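Local atomic coordinates of nucleotidyltransferase-like protein (Exiguobacterium sibiricum, PDB entry 3C18), a protein that probably transfers a nucleotidyl group to a substrate that has not been identified. Residues Gln217-Phe228 and Val260-Ile269. Numbering follows the deposited sequence. Where two conformers were deposited one is given.
Sequences QSKVLSGGKYLF and VDFFIRKGLI
Phe263 and Phe228 both carry CG anti to the carbonyl carbon (chi1 -66° in Phe263), and these torsions bring the two rings together edge-to-face. The evidence for a T-shaped pair is direct: centroids lie 4.9 Å apart, the planes meet at 64°, and Phe228 CZ stands over the centre of the Phe263 ring. Phe263 is a knob in a hole formed by Val220, Gly224, Leu227 and Phe228. Its CZ comes within 3.3 Å of Gly224 CA, so close that a side chain at Gly224 would collide with it, while Leu227 CD2 meets the ring edge 3.8 Å from Phe263 CE2. An alanine in place of Phe263 would probably open a gap against Gly224 and Leu227 and leave the Phe228 edge without the aromatic face it meets. Val220 CG2 stands anti to the backbone N, which sets that methyl at the edge of Phe262, 3.6 Å from CE2, and tip to tip with Leu268, 3.7 Å from CD1. Leu268 follows the Schellman turn at Gly267 that ends helix 253-265; its CB also lies 3.8 Å from Phe228 CZ. Lys266 NZ makes a weak hydrogen bond to Gln217 OE1. The axes of segments 220-228 and 260-265 approach to 11.3 Å and make 116°, crossing steeply around a cluster of aromatic and aliphatic side chains, and strands 269-275 and 281-288 follow as a hairpin, an arrangement consistent with a winged helix-turn-helix domain.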
loop_
_atom_site.group_PDB
_atom_site.type_symbol
_atom_site.label_atom_id
_atom_site.label_comp_id
_atom_site.label_asym_id
_atom_site.label_seq_id
_atom_site.Cartn_x
_atom_site.Cartn_y
_atom_site.Cartn_z
ATOM N N GLN A 217 13.575 -12.047 15.427
ATOM C CA GLN A 217 14.506 -11.709 16.501
ATOM C C GLN A 217 15.933 -11.587 15.916
ATOM O O GLN A 217 16.702 -10.692 16.222
ATOM C CB GLN A 217 14.466 -12.803 17.581
ATOM C CG GLN A 217 15.595 -12.716 18.590
ATOM C CD GLN A 217 15.319 -11.695 19.666
ATOM O OE1 GLN A 217 14.449 -11.912 20.511
ATOM N NE2 GLN A 217 16.068 -10.583 19.659
ATOM N N SER A 218 16.234 -12.468 14.993
ATOM C CA SER A 218 17.578 -12.526 14.395
ATOM C C SER A 218 17.911 -11.302 13.535
ATOM O O SER A 218 19.065 -10.955 13.377
ATOM C CB SER A 218 17.739 -13.790 13.545
ATOM O OG SER A 218 17.394 -14.970 14.274
ATOM N N LYS A 219 16.893 -10.676 12.961
ATOM C CA LYS A 219 17.080 -9.537 12.035
ATOM C C LYS A 219 16.638 -8.219 12.648
ATOM O O LYS A 219 16.434 -7.230 11.984
ATOM C CB LYS A 219 16.296 -9.769 10.744
ATOM C CG LYS A 219 16.678 -11.071 10.040
ATOM C CD LYS A 219 16.126 -11.199 8.638
ATOM C CE LYS A 219 16.543 -12.509 7.980
ATOM N NZ LYS A 219 17.942 -12.472 7.519
ATOM N N VAL A 220 16.524 -8.239 13.945
ATOM C CA VAL A 220 15.996 -7.119 14.691
ATOM C C VAL A 220 16.840 -5.873 14.446
ATOM O O VAL A 220 16.326 -4.745 14.303
ATOM C CB VAL A 220 15.886 -7.482 16.216
ATOM C CG1 VAL A 220 17.263 -7.524 16.863
ATOM C CG2 VAL A 220 14.978 -6.488 16.931
ATOM N N LEU A 221 18.147 -6.067 14.373
ATOM C CA LEU A 221 19.034 -4.902 14.198
ATOM C C LEU A 221 18.957 -4.333 12.789
ATOM O O LEU A 221 19.171 -3.133 12.566
ATOM C CB LEU A 221 20.472 -5.190 14.617
ATOM C CG LEU A 221 20.669 -5.359 16.130
ATOM C CD1 LEU A 221 22.158 -5.635 16.452
ATOM C CD2 LEU A 221 20.140 -4.137 16.905
ATOM N N SER A 222 18.599 -5.174 11.835
ATOM C CA SER A 222 18.477 -4.718 10.442
ATOM C C SER A 222 17.258 -3.825 10.339
ATOM O O SER A 222 17.227 -2.800 9.641
ATOM C CB SER A 222 18.337 -5.892 9.483
ATOM O OG SER A 222 19.568 -6.596 9.391
ATOM N N GLY A 223 16.263 -4.218 11.093
ATOM C CA GLY A 223 15.003 -3.535 11.088
ATOM C C GLY A 223 15.059 -2.208 11.830
ATOM O O GLY A 223 14.457 -1.216 11.418
ATOM N N GLY A 224 15.837 -2.169 12.897
ATOM C CA GLY A 224 15.816 -0.985 13.772
ATOM C C GLY A 224 16.899 0.028 13.505
ATOM O O GLY A 224 16.845 1.146 13.979
ATOM N N LYS A 225 17.894 -0.384 12.756
ATOM C CA LYS A 225 19.088 0.452 12.535
ATOM C C LYS A 225 18.789 1.902 12.085
ATOM O O LYS A 225 19.335 2.874 12.612
ATOM C CB LYS A 225 20.034 -0.268 11.569
ATOM C CG LYS A 225 21.185 0.526 11.036
ATOM C CD LYS A 225 22.059 -0.373 10.136
ATOM C CE LYS A 225 22.926 0.447 9.184
ATOM N NZ LYS A 225 24.109 1.083 9.815
ATOM N N TYR A 226 17.910 2.052 11.117
ATOM C CA TYR A 226 17.566 3.402 10.626
ATOM C C TYR A 226 16.927 4.229 11.721
ATOM O O TYR A 226 17.258 5.376 11.926
ATOM C CB TYR A 226 16.644 3.311 9.419
ATOM C CG TYR A 226 16.267 4.647 8.821
ATOM C CD1 TYR A 226 17.037 5.228 7.829
ATOM C CD2 TYR A 226 15.141 5.301 9.222
ATOM C CE1 TYR A 226 16.685 6.420 7.268
ATOM C CE2 TYR A 226 14.788 6.519 8.674
ATOM C CZ TYR A 226 15.565 7.061 7.699
ATOM O OH TYR A 226 15.205 8.264 7.164
ATOM N N LEU A 227 16.017 3.618 12.451
ATOM C CA LEU A 227 15.313 4.302 13.549
ATOM C C LEU A 227 16.318 4.682 14.629
ATOM O O LEU A 227 16.464 5.841 14.993
ATOM C CB LEU A 227 14.205 3.386 14.125
ATOM C CG LEU A 227 13.387 3.909 15.314
ATOM C CD1 LEU A 227 12.640 5.224 14.896
ATOM C CD2 LEU A 227 12.360 2.855 15.799
ATOM N N PHE A 228 17.143 3.735 15.031
ATOM C CA PHE A 228 18.093 3.982 16.147
ATOM C C PHE A 228 19.078 5.098 15.819
ATOM O O PHE A 228 19.383 5.943 16.639
ATOM C CB PHE A 228 18.875 2.732 16.513
ATOM C CG PHE A 228 18.011 1.575 16.880
ATOM C CD1 PHE A 228 16.779 1.797 17.460
ATOM C CD2 PHE A 228 18.465 0.280 16.716
ATOM C CE1 PHE A 228 15.985 0.741 17.838
ATOM C CE2 PHE A 228 17.656 -0.791 17.057
ATOM C CZ PHE A 228 16.414 -0.547 17.623
ATOM N N VAL A 260 8.344 0.528 17.842
ATOM C CA VAL A 260 8.853 0.940 19.134
ATOM C C VAL A 260 8.466 -0.056 20.232
ATOM O O VAL A 260 9.276 -0.423 21.079
ATOM C CB VAL A 260 8.455 2.385 19.474
ATOM C CG1 VAL A 260 8.611 2.634 20.951
ATOM C CG2 VAL A 260 9.312 3.354 18.670
ATOM N N ASP A 261 7.239 -0.527 20.189
ATOM C CA ASP A 261 6.736 -1.503 21.163
ATOM C C ASP A 261 7.586 -2.743 21.114
ATOM O O ASP A 261 7.966 -3.353 22.129
ATOM C CB ASP A 261 5.319 -1.914 20.788
ATOM C CG ASP A 261 4.711 -2.939 21.745
ATOM O OD1 ASP A 261 4.191 -2.536 22.804
ATOM O OD2 ASP A 261 4.668 -4.140 21.407
ATOM N N PHE A 262 7.894 -3.122 19.888
ATOM C CA PHE A 262 8.673 -4.323 19.663
ATOM C C PHE A 262 10.085 -4.165 20.192
ATOM O O PHE A 262 10.586 -4.986 20.915
ATOM C CB PHE A 262 8.727 -4.643 18.200
ATOM C CG PHE A 262 9.454 -5.895 17.910
ATOM C CD1 PHE A 262 8.866 -7.086 18.130
ATOM C CD2 PHE A 262 10.713 -5.869 17.412
ATOM C CE1 PHE A 262 9.531 -8.280 17.840
ATOM C CE2 PHE A 262 11.392 -7.056 17.118
ATOM C CZ PHE A 262 10.790 -8.248 17.325
ATOM N N PHE A 263 10.716 -3.067 19.832
ATOM C CA PHE A 263 12.092 -2.833 20.223
ATOM C C PHE A 263 12.227 -2.715 21.759
ATOM O O PHE A 263 13.234 -3.057 22.339
ATOM C CB PHE A 263 12.649 -1.619 19.516
ATOM C CG PHE A 263 12.786 -1.784 18.017
ATOM C CD1 PHE A 263 13.322 -2.916 17.489
ATOM C CD2 PHE A 263 12.434 -0.771 17.151
ATOM C CE1 PHE A 263 13.459 -3.037 16.137
ATOM C CE2 PHE A 263 12.588 -0.898 15.787
ATOM C CZ PHE A 263 13.098 -2.026 15.295
ATOM N N ILE A 264 11.164 -2.273 22.416
ATOM C CA ILE A 264 11.179 -2.148 23.887
ATOM C C ILE A 264 11.216 -3.542 24.451
ATOM O O ILE A 264 11.964 -3.841 25.353
ATOM C CB ILE A 264 9.930 -1.404 24.434
ATOM C CG1 ILE A 264 10.030 0.103 24.111
ATOM C CG2 ILE A 264 9.817 -1.636 25.931
ATOM C CD1 ILE A 264 8.825 0.829 24.414
ATOM N N ARG A 265 10.433 -4.427 23.866
ATOM C CA ARG A 265 10.354 -5.809 24.367
ATOM C C ARG A 265 11.628 -6.594 24.076
ATOM O O ARG A 265 11.904 -7.577 24.717
ATOM C CB ARG A 265 9.156 -6.523 23.772
ATOM C CG ARG A 265 7.857 -6.026 24.354
ATOM C CD ARG A 265 6.654 -6.765 23.807
ATOM N NE ARG A 265 6.341 -6.321 22.456
ATOM C CZ ARG A 265 6.353 -7.103 21.376
ATOM N NH1 ARG A 265 6.620 -8.400 21.483
ATOM N NH2 ARG A 265 6.066 -6.581 20.190
ATOM N N LYS A 266 12.405 -6.150 23.115
ATOM C CA LYS A 266 13.647 -6.833 22.744
ATOM C C LYS A 266 14.836 -6.187 23.424
ATOM O O LYS A 266 15.994 -6.572 23.219
ATOM C CB LYS A 266 13.870 -6.784 21.236
ATOM C CG LYS A 266 12.866 -7.568 20.462
ATOM C CD LYS A 266 12.793 -8.983 20.924
ATOM C CE LYS A 266 11.536 -9.657 20.430
ATOM N NZ LYS A 266 11.231 -10.859 21.222
ATOM N N GLY A 267 14.538 -5.173 24.214
ATOM C CA GLY A 267 15.547 -4.509 25.023
ATOM C C GLY A 267 16.379 -3.487 24.308
ATOM O O GLY A 267 17.374 -3.042 24.834
ATOM N N LEU A 268 15.946 -3.061 23.128
ATOM C CA LEU A 268 16.748 -2.110 22.315
ATOM C C LEU A 268 16.335 -0.646 22.484
ATOM O O LEU A 268 17.032 0.277 22.091
ATOM C CB LEU A 268 16.642 -2.486 20.848
ATOM C CG LEU A 268 17.302 -3.832 20.519
ATOM C CD1 LEU A 268 16.974 -4.237 19.074
ATOM C CD2 LEU A 268 18.798 -3.709 20.738
ATOM N N ILE A 269 15.160 -0.474 23.062
ATOM C CA ILE A 269 14.629 0.850 23.364
ATOM C C ILE A 269 14.171 0.840 24.797
ATOM O O ILE A 269 13.611 -0.145 25.293
ATOM C CB ILE A 269 13.468 1.283 22.417
ATOM C CG1 ILE A 269 14.005 1.808 21.084
ATOM C CG2 ILE A 269 12.665 2.427 23.036
ATOM C CD1 ILE A 269 12.910 2.114 20.069
#